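Local structure of ferrous iron uptake transporter protein B (Streptococcus thermophilus, 3TAH) at residues A113-D118 and V141-L146; T4-I9 and K157-T162. The protein probably drives GTP-dependent uptake of ferrous iron across the cell membrane, this chain being its nucleotide-binding G-protein domain with the attached helical domain. The protein carries 1 engineered substitution. All blocks are in the same frame, centred on the assembly; numbering follows the deposited sequence.

Contact 1 (A113-D118 and V141-L146). With BGO (3'-O-(N-methylanthraniloyl)guanosine-5'-diphosphate), chain C.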
ATOM      1  N   ALA A 113      -7.986   4.007  -6.889  1.00 13.48           N
ATOM      2  CA  ALA A 113      -9.379   4.104  -7.335  1.00 13.11           C
ATOM      3  C   ALA A 113     -10.094   4.636  -6.101  1.00 14.39           C
ATOM      4  O   ALA A 113     -10.270   3.922  -5.121  1.00 14.11           O
ATOM      5  CB  ALA A 113      -9.959   2.747  -7.772  1.00 14.36           C
ATOM      6  N   LEU A 114     -10.493   5.903  -6.164  1.00 12.95           N
ATOM      7  CA  LEU A 114     -11.156   6.578  -5.069  1.00 13.17           C
ATOM      8  C   LEU A 114     -12.621   6.244  -5.286  1.00 14.36           C
ATOM      9  O   LEU A 114     -13.337   6.988  -5.975  1.00 13.62           O
ATOM     10  CB  LEU A 114     -10.864   8.084  -5.103  1.00 13.17           C
ATOM     11  CG  LEU A 114     -11.525   8.934  -4.007  1.00 12.93           C
ATOM     12  CD1 LEU A 114     -10.976   8.537  -2.645  1.00 14.28           C
ATOM     13  CD2 LEU A 114     -11.344  10.431  -4.225  1.00 14.82           C
ATOM     14  N   ASN A 115     -13.029   5.117  -4.691  1.00 14.25           N
ATOM     15  CA  ASN A 115     -14.308   4.452  -4.944  1.00 15.98           C
ATOM     16  C   ASN A 115     -15.415   4.966  -4.003  1.00 16.71           C
ATOM     17  O   ASN A 115     -15.134   5.688  -3.045  1.00 16.96           O
ATOM     18  CB  ASN A 115     -14.103   2.919  -4.881  1.00 16.59           C
ATOM     19  CG  ASN A 115     -15.257   2.128  -5.493  1.00 16.88           C
ATOM     20  OD1 ASN A 115     -15.691   2.403  -6.611  1.00 15.99           O
ATOM     21  ND2 ASN A 115     -15.753   1.133  -4.760  1.00 17.25           N
ATOM     22  N   MET A 116     -16.670   4.609  -4.271  0.50 16.56           N
ATOM     23  CA  MET A 116     -17.823   5.099  -3.499  0.50 16.93           C
ATOM     24  C   MET A 116     -18.041   6.593  -3.684  0.50 17.71           C
ATOM     25  O   MET A 116     -18.660   7.233  -2.830  0.50 17.85           O
ATOM     26  CB  MET A 116     -17.675   4.837  -2.002  0.50 16.61           C
ATOM     27  CG  MET A 116     -17.428   3.400  -1.648  0.50 17.30           C
ATOM     28  SD  MET A 116     -18.996   2.531  -1.507  0.50 15.64           S
ATOM     29  CE  MET A 116     -18.368   0.890  -1.192  0.50 16.49           C
ATOM     30  N   ILE A 117     -17.545   7.147  -4.791  1.00 18.63           N
ATOM     31  CA  ILE A 117     -17.611   8.589  -5.018  1.00 20.39           C
ATOM     32  C   ILE A 117     -19.073   9.082  -5.128  1.00 21.97           C
ATOM     33  O   ILE A 117     -19.388  10.228  -4.771  1.00 21.59           O
ATOM     34  CB  ILE A 117     -16.721   9.010  -6.241  1.00 19.52           C
ATOM     35  CG1 ILE A 117     -16.175  10.423  -6.037  1.00 21.77           C
ATOM     36  CG2 ILE A 117     -17.464   8.861  -7.580  1.00 20.88           C
ATOM     37  CD1 ILE A 117     -15.130  10.515  -4.917  1.00 20.17           C
ATOM     38  N   ASP A 118     -19.959   8.211  -5.605  1.00 22.83           N
ATOM     39  CA  ASP A 118     -21.393   8.547  -5.700  1.00 24.27           C
ATOM     40  C   ASP A 118     -22.082   8.691  -4.331  1.00 26.27           C
ATOM     41  O   ASP A 118     -23.057   9.427  -4.209  1.00 26.80           O
ATOM     42  CB  ASP A 118     -22.132   7.490  -6.525  1.00 23.86           C
ATOM     43  CG  ASP A 118     -22.049   6.108  -5.904  1.00 22.71           C
ATOM     44  OD1 ASP A 118     -20.934   5.556  -5.859  1.00 20.41           O
ATOM     45  OD2 ASP A 118     -23.077   5.564  -5.453  1.00 21.56           O
ATOM     46  N   VAL A 141      -7.931   8.439  -9.263  1.00 14.74           N
ATOM     47  CA  VAL A 141      -9.082   8.511 -10.165  1.00 15.42           C
ATOM     48  C   VAL A 141     -10.362   8.187  -9.387  1.00 15.43           C
ATOM     49  O   VAL A 141     -10.456   7.134  -8.752  1.00 16.02           O
ATOM     50  CB  VAL A 141      -8.932   7.525 -11.347  1.00 14.73           C
ATOM     51  CG1 VAL A 141     -10.185   7.555 -12.242  1.00 15.15           C
ATOM     52  CG2 VAL A 141      -7.690   7.844 -12.163  1.00 16.54           C
ATOM     53  N   ALA A 142     -11.345   9.089  -9.431  1.00 15.95           N
ATOM     54  CA  ALA A 142     -12.619   8.883  -8.765  1.00 15.14           C
ATOM     55  C   ALA A 142     -13.364   7.788  -9.511  1.00 15.66           C
ATOM     56  O   ALA A 142     -13.463   7.831 -10.742  1.00 14.41           O
ATOM     57  CB  ALA A 142     -13.451  10.157  -8.739  1.00 15.46           C
ATOM     58  N   THR A 143     -13.863   6.801  -8.769  1.00 15.35           N
ATOM     59  CA  THR A 143     -14.647   5.727  -9.355  1.00 14.15           C
ATOM     60  C   THR A 143     -15.933   5.466  -8.566  1.00 15.33           C
ATOM     61  O   THR A 143     -16.051   5.814  -7.386  1.00 15.38           O
ATOM     62  CB  THR A 143     -13.863   4.374  -9.430  1.00 14.17           C
ATOM     63  OG1 THR A 143     -13.592   3.888  -8.111  1.00 13.75           O
ATOM     64  CG2 THR A 143     -12.560   4.521 -10.184  1.00 15.21           C
ATOM     65  N   SER A 144     -16.883   4.844  -9.258  1.00 17.34           N
ATOM     66  CA  SER A 144     -18.091   4.293  -8.648  1.00 18.23           C
ATOM     67  C   SER A 144     -18.340   2.931  -9.280  1.00 18.56           C
ATOM     68  O   SER A 144     -18.617   2.845 -10.478  1.00 17.67           O
ATOM     69  CB  SER A 144     -19.308   5.198  -8.864  1.00 19.02           C
ATOM     70  OG  SER A 144     -20.451   4.622  -8.256  1.00 19.74           O
ATOM     71  N   ALA A 145     -18.211   1.877  -8.474  1.00 18.08           N
ATOM     72  CA  ALA A 145     -18.530   0.522  -8.921  1.00 20.50           C
ATOM     73  C   ALA A 145     -20.039   0.394  -9.184  1.00 21.35           C
ATOM     74  O   ALA A 145     -20.447  -0.322 -10.098  1.00 23.64           O
ATOM     75  CB  ALA A 145     -18.044  -0.513  -7.897  1.00 18.98           C
ATOM     76  N   LEU A 146     -20.866   1.099  -8.412  1.00 22.80           N
ATOM     77  CA  LEU A 146     -22.328   1.059  -8.597  1.00 24.58           C
ATOM     78  C   LEU A 146     -22.741   1.717  -9.918  1.00 25.35           C
ATOM     79  O   LEU A 146     -23.363   1.079 -10.789  1.00 25.96           O
ATOM     80  CB  LEU A 146     -23.051   1.725  -7.414  1.00 25.22           C
ATOM     81  CG  LEU A 146     -24.585   1.840  -7.519  1.00 26.65           C
ATOM     82  CD1 LEU A 146     -25.218   0.470  -7.695  1.00 25.22           C
ATOM     83  CD2 LEU A 146     -25.141   2.541  -6.296  1.00 25.92           C
TER
HETATM   84  C'  BGO C 300     -23.693  -4.513  -1.212  1.00 19.71           C
HETATM   85  N1  BGO C 300     -20.744   2.918  -4.824  1.00 20.31           N
HETATM   86  C2  BGO C 300     -21.809   2.433  -4.032  1.00 21.64           C
HETATM   87  N2  BGO C 300     -22.864   3.203  -3.797  1.00 22.35           N
HETATM   88  N3  BGO C 300     -21.744   1.196  -3.515  1.00 18.99           N
HETATM   89  C4  BGO C 300     -20.665   0.423  -3.768  1.00 19.18           C
HETATM   90  C5  BGO C 300     -19.581   0.849  -4.546  1.00 19.27           C
HETATM   91  C6  BGO C 300     -19.620   2.131  -5.095  1.00 20.30           C
HETATM   92  O6  BGO C 300     -18.705   2.579  -5.799  1.00 17.09           O
HETATM   93  N7  BGO C 300     -18.710  -0.160  -4.582  1.00 17.68           N
HETATM   94  C8  BGO C 300     -19.188  -1.182  -3.868  1.00 19.04           C
HETATM   95  N9  BGO C 300     -20.382  -0.809  -3.386  1.00 19.42           N
HETATM   96  PA  BGO C 300     -17.598  -4.991  -2.066  1.00 22.32           P
HETATM   97  PB  BGO C 300     -14.970  -5.570  -0.945  0.60 23.96           P
HETATM   98  C1' BGO C 300     -25.112  -4.322  -0.634  1.00 20.14           C
HETATM   99  O1' BGO C 300     -23.424  -5.477  -1.917  1.00 16.66           O
HETATM  100  O1A BGO C 300     -17.175  -4.958  -3.468  1.00 20.70           O
HETATM  101  C1B BGO C 300     -21.306  -1.507  -2.545  1.00 19.04           C
HETATM  102  O1B BGO C 300     -13.897  -4.586  -0.802  0.60 23.20           O
HETATM  103  C2' BGO C 300     -26.188  -5.106  -1.075  1.00 21.94           C
HETATM  104  N2' BGO C 300     -26.046  -6.059  -2.002  1.00 22.91           N
HETATM  105  O2' BGO C 300     -22.493  -3.209  -3.650  1.00 17.13           O
HETATM  106  O2A BGO C 300     -18.240  -6.227  -1.509  1.00 27.10           O
HETATM  107  C2B BGO C 300     -21.482  -2.931  -2.702  1.00 19.07           C
HETATM  108  O2B BGO C 300     -14.850  -6.452  -2.092  0.60 22.76           O
HETATM  109  C3' BGO C 300     -27.443  -4.884  -0.519  1.00 22.66           C
HETATM  110  O3' BGO C 300     -22.764  -3.627  -0.973  1.00 18.74           O
HETATM  111  O3A BGO C 300     -16.332  -4.667  -1.099  1.00 21.96           O
HETATM  112  C3B BGO C 300     -21.502  -3.904  -1.608  1.00 19.09           C
HETATM  113  O3B BGO C 300     -15.277  -6.294   0.331  0.60 23.74           O
HETATM  114  C4' BGO C 300     -27.632  -3.904   0.438  1.00 22.04           C
HETATM  115  O4' BGO C 300     -20.630  -1.608  -1.240  1.00 19.78           O
HETATM  116  C4B BGO C 300     -20.645  -3.032  -0.692  1.00 18.76           C
HETATM  117  C5' BGO C 300     -26.574  -3.120   0.880  1.00 22.69           C
HETATM  118  O5' BGO C 300     -18.580  -3.742  -1.804  1.00 20.34           O
HETATM  119  C5B BGO C 300     -19.185  -3.490  -0.526  1.00 19.96           C
HETATM  120  C6' BGO C 300     -25.302  -3.333   0.336  1.00 21.17           C
HETATM  121  CM' BGO C 300     -26.970  -7.201  -2.132  1.00 25.83           C

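Contact 2 (T4-I9 and K157-T162). With GOL (glycerol), chain D.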
ATOM      1  N   THR A   4       1.166  -7.139 -18.093  1.00 27.53           N
ATOM      2  CA  THR A   4       1.272  -6.152 -17.001  1.00 22.55           C
ATOM      3  C   THR A   4       0.427  -6.695 -15.842  1.00 20.74           C
ATOM      4  O   THR A   4      -0.768  -6.911 -15.995  1.00 19.67           O
ATOM      5  CB  THR A   4       0.851  -4.740 -17.414  1.00 22.59           C
ATOM      6  OG1 THR A   4       1.718  -4.267 -18.441  1.00 21.88           O
ATOM      7  CG2 THR A   4       0.982  -3.763 -16.245  1.00 21.08           C
ATOM      8  N   GLU A   5       1.062  -6.937 -14.698  1.00 19.32           N
ATOM      9  CA  GLU A   5       0.398  -7.499 -13.531  1.00 19.20           C
ATOM     10  C   GLU A   5       0.039  -6.371 -12.581  1.00 18.04           C
ATOM     11  O   GLU A   5       0.935  -5.685 -12.078  1.00 16.20           O
ATOM     12  CB  GLU A   5       1.326  -8.473 -12.820  1.00 20.32           C
ATOM     13  CG  GLU A   5       0.623  -9.406 -11.881  1.00 25.26           C
ATOM     14  CD  GLU A   5      -0.174 -10.473 -12.606  1.00 28.81           C
ATOM     15  OE1 GLU A   5      -1.007 -11.125 -11.955  1.00 33.68           O
ATOM     16  OE2 GLU A   5       0.032 -10.660 -13.825  1.00 34.52           O
ATOM     17  N   ILE A   6      -1.257  -6.206 -12.351  1.00 17.05           N
ATOM     18  CA  ILE A   6      -1.791  -5.145 -11.521  1.00 17.61           C
ATOM     19  C   ILE A   6      -2.378  -5.761 -10.257  1.00 16.51           C
ATOM     20  O   ILE A   6      -3.376  -6.476 -10.328  1.00 17.24           O
ATOM     21  CB  ILE A   6      -2.866  -4.329 -12.267  1.00 17.97           C
ATOM     22  CG1 ILE A   6      -2.289  -3.730 -13.559  1.00 18.70           C
ATOM     23  CG2 ILE A   6      -3.417  -3.234 -11.350  1.00 19.96           C
ATOM     24  CD1 ILE A   6      -3.264  -2.935 -14.413  1.00 16.29           C
ATOM     25  N   ALA A   7      -1.768  -5.471  -9.105  1.00 14.55           N
ATOM     26  CA  ALA A   7      -2.260  -5.965  -7.820  1.00 15.23           C
ATOM     27  C   ALA A   7      -3.401  -5.078  -7.314  1.00 14.57           C
ATOM     28  O   ALA A   7      -3.186  -3.901  -7.065  1.00 16.06           O
ATOM     29  CB  ALA A   7      -1.122  -6.018  -6.774  1.00 15.73           C
ATOM     30  N   LEU A   8      -4.592  -5.647  -7.158  1.00 13.30           N
ATOM     31  CA  LEU A   8      -5.774  -4.936  -6.659  1.00 13.56           C
ATOM     32  C   LEU A   8      -5.905  -5.179  -5.155  1.00 12.61           C
ATOM     33  O   LEU A   8      -6.009  -6.325  -4.719  1.00 15.84           O
ATOM     34  CB  LEU A   8      -7.017  -5.432  -7.399  1.00 13.29           C
ATOM     35  CG  LEU A   8      -8.330  -4.700  -7.171  1.00 13.13           C
ATOM     36  CD1 LEU A   8      -8.279  -3.354  -7.852  1.00 13.45           C
ATOM     37  CD2 LEU A   8      -9.505  -5.519  -7.690  1.00 14.43           C
ATOM     38  N   ILE A   9      -5.897  -4.114  -4.354  1.00 12.84           N
ATOM     39  CA  ILE A   9      -5.999  -4.255  -2.914  1.00 12.90           C
ATOM     40  C   ILE A   9      -6.664  -3.042  -2.260  1.00 13.97           C
ATOM     41  O   ILE A   9      -6.582  -1.911  -2.742  1.00 15.08           O
ATOM     42  CB  ILE A   9      -4.596  -4.558  -2.290  1.00 15.07           C
ATOM     43  CG1 ILE A   9      -4.699  -4.902  -0.803  1.00 18.32           C
ATOM     44  CG2 ILE A   9      -3.642  -3.402  -2.504  1.00 17.72           C
ATOM     45  CD1 ILE A   9      -3.410  -5.511  -0.248  1.00 17.92           C
ATOM     46  N   LYS A 157      -4.618   4.164 -16.070  1.00 18.69           N
ATOM     47  CA  LYS A 157      -3.629   4.868 -15.275  1.00 18.01           C
ATOM     48  C   LYS A 157      -2.699   3.887 -14.573  1.00 16.90           C
ATOM     49  O   LYS A 157      -1.465   4.025 -14.659  1.00 15.11           O
ATOM     50  CB  LYS A 157      -4.321   5.783 -14.265  1.00 20.02           C
ATOM     51  CG  LYS A 157      -3.420   6.666 -13.409  1.00 21.71           C
ATOM     52  CD  LYS A 157      -2.465   7.533 -14.221  1.00 26.40           C
ATOM     53  CE  LYS A 157      -3.209   8.541 -15.078  1.00 27.06           C
ATOM     54  NZ  LYS A 157      -2.254   9.521 -15.678  1.00 28.80           N
ATOM     55  N   ALA A 158      -3.285   2.893 -13.900  1.00 17.18           N
ATOM     56  CA  ALA A 158      -2.507   1.871 -13.206  1.00 17.05           C
ATOM     57  C   ALA A 158      -1.588   1.157 -14.187  1.00 18.75           C
ATOM     58  O   ALA A 158      -0.407   0.943 -13.885  1.00 18.18           O
ATOM     59  CB  ALA A 158      -3.414   0.869 -12.477  1.00 18.37           C
ATOM     60  N   ALA A 159      -2.122   0.810 -15.362  1.00 17.09           N
ATOM     61  CA  ALA A 159      -1.329   0.124 -16.397  1.00 17.92           C
ATOM     62  C   ALA A 159      -0.109   0.912 -16.885  1.00 18.96           C
ATOM     63  O   ALA A 159       0.868   0.282 -17.317  1.00 17.59           O
ATOM     64  CB  ALA A 159      -2.213  -0.294 -17.587  1.00 16.41           C
ATOM     65  N   HIS A 160      -0.158   2.250 -16.799  1.00 20.38           N
ATOM     66  CA  HIS A 160       0.944   3.139 -17.212  1.00 23.03           C
ATOM     67  C   HIS A 160       1.736   3.743 -16.051  1.00 21.12           C
ATOM     68  O   HIS A 160       2.537   4.650 -16.260  1.00 21.58           O
ATOM     69  CB  HIS A 160       0.399   4.250 -18.120  1.00 25.29           C
ATOM     70  CG  HIS A 160      -0.041   3.739 -19.454  1.00 30.22           C
ATOM     71  ND1 HIS A 160      -1.336   3.342 -19.706  1.00 33.00           N
ATOM     72  CD2 HIS A 160       0.649   3.529 -20.602  1.00 32.38           C
ATOM     73  CE1 HIS A 160      -1.431   2.920 -20.955  1.00 34.71           C
ATOM     74  NE2 HIS A 160      -0.240   3.019 -21.520  1.00 35.53           N
ATOM     75  N   THR A 161       1.513   3.219 -14.847  1.00 19.13           N
ATOM     76  CA  THR A 161       2.169   3.645 -13.617  1.00 18.06           C
ATOM     77  C   THR A 161       2.777   2.393 -12.970  1.00 17.52           C
ATOM     78  O   THR A 161       2.214   1.801 -12.038  1.00 16.52           O
ATOM     79  CB  THR A 161       1.173   4.337 -12.676  1.00 17.12           C
ATOM     80  OG1 THR A 161       0.486   5.378 -13.380  1.00 16.13           O
ATOM     81  CG2 THR A 161       1.898   4.928 -11.450  1.00 17.04           C
ATOM     82  N   THR A 162       3.935   1.994 -13.487  1.00 16.91           N
ATOM     83  CA  THR A 162       4.555   0.726 -13.123  1.00 16.98           C
ATOM     84  C   THR A 162       5.993   0.851 -12.641  1.00 16.45           C
ATOM     85  O   THR A 162       6.600   1.921 -12.720  1.00 17.25           O
ATOM     86  CB  THR A 162       4.545  -0.246 -14.326  1.00 16.80           C
ATOM     87  OG1 THR A 162       5.519   0.192 -15.288  1.00 17.85           O
ATOM     88  CG2 THR A 162       3.151  -0.334 -14.962  1.00 18.66           C
TER
HETATM   89  C1  GOL D 400       5.599  -4.153 -19.305  1.00 49.49           C
HETATM   90  O1  GOL D 400       5.968  -5.479 -18.986  1.00 51.06           O
HETATM   91  C2  GOL D 400       5.285  -3.362 -18.034  1.00 48.60           C
HETATM   92  O2  GOL D 400       4.391  -4.089 -17.223  1.00 48.25           O
HETATM   93  C3  GOL D 400       4.641  -2.019 -18.382  1.00 47.50           C
HETATM   94  O3  GOL D 400       5.232  -0.958 -17.674  1.00 44.35           O

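Contact 1 (A113-D118 and V141-L146)
L114 and T143 are paired where two parallel strands end, and just beyond them the NxxD motif of the GTPases (N115-D118) meets the loop S144-L146 around the guanine. The backbone ladder is parallel: L114 N donates to V141 O and T143 N to L114 O at 2.8 Å. Beyond the strand ends, I117 N reaches back to T143 O, tying the start of helix 117-122 to the loop. Two further backbone amides, A145 N and M116 N, donate to guanine O6.

Apolar contact is slight, chiefly I117 CG1 against A142 CB at 3.8 Å. L146 CB lies against one face of the guanine, 3.7 Å from N1, while M116, in one of its two conformers, lays its sulphur over the other face.

Polar side chains do the rest. N115 and T143 cross at about a right angle, and T143 OG1 donates to N115 OD1 at 3.0 Å; N115 ND2 serves both guanine N7 and S14 O of the P-loop. D118 holds the base through both carboxylate oxygens, OD2 accepting from N2 at 2.9 Å and OD1 from N1 at 2.8 Å, nearly straight at 178°. S144 OG, anti to its backbone N (chi1 180°), positions that carboxylate by donating to D118 OD1 over 2.6 Å from above the carboxylate plane.

Contact 2 (T4-I9 and K157-T162)
I6 and A159 meet at a flat group that is no ring but the peptide joining A158 to A159: I6 CD1 sits over one face of it, almost directly above A159 N at 4.0 Å. The neighbouring peptide is approached at its oxygen, with T4 CG2 lying 4.2 Å from A159 O.

Around these planes the contact is made of methyl groups and has no hydrogen bond between the segments. I6 straddles the last turn of the helix, its CG2 touching A158 CB at 4.3 Å and its CD1 also nearing A159 CB. Chi1 (-58°) puts CG2 anti to the backbone N, on the side of A158, and an extended chi2 (178°) carries CD1 out to A159. T4 CG2 adds T162 CG2, extending the apolar strip past the helix end.

Polar groups act at the margins. T161 OG1 donates to K157 O at 2.7 Å, fastening the chain as it leaves the helix, and a glycerol, probably from the crystallisation liquor, bridges T4 OG1 and T162 OG1. Through A158 and A159 the end of helix 151-159 rests on strand 4-10, with L85 and S83 of the adjoining strand also touching I6, as expected of an alpha/beta P-loop GTPase fold with helices flanking a central sheet.

Both contacts belong to the G-protein domain and reach the same mixed sheet, where strand 83-89 separates strand 4-10 of contact 2 from strand 110-115 of contact 1, with strand 140-142 at the edge. Their centres lie about 17 Å apart, though their nearest atoms come within about 4 Å without touching. Along the chain contact 1 is nested inside the loop closed by contact 2: T4-I9 comes first, then A113-D118, V141-L146 and K157-T162. Helix 151-159 follows strand 140-142 and crosses back over the sheet; V154 touches A113 and T143. Contact 2 thus brings the last part of helix 151-159 back to the first strand of the sheet, while contact 1 reads the guanine base.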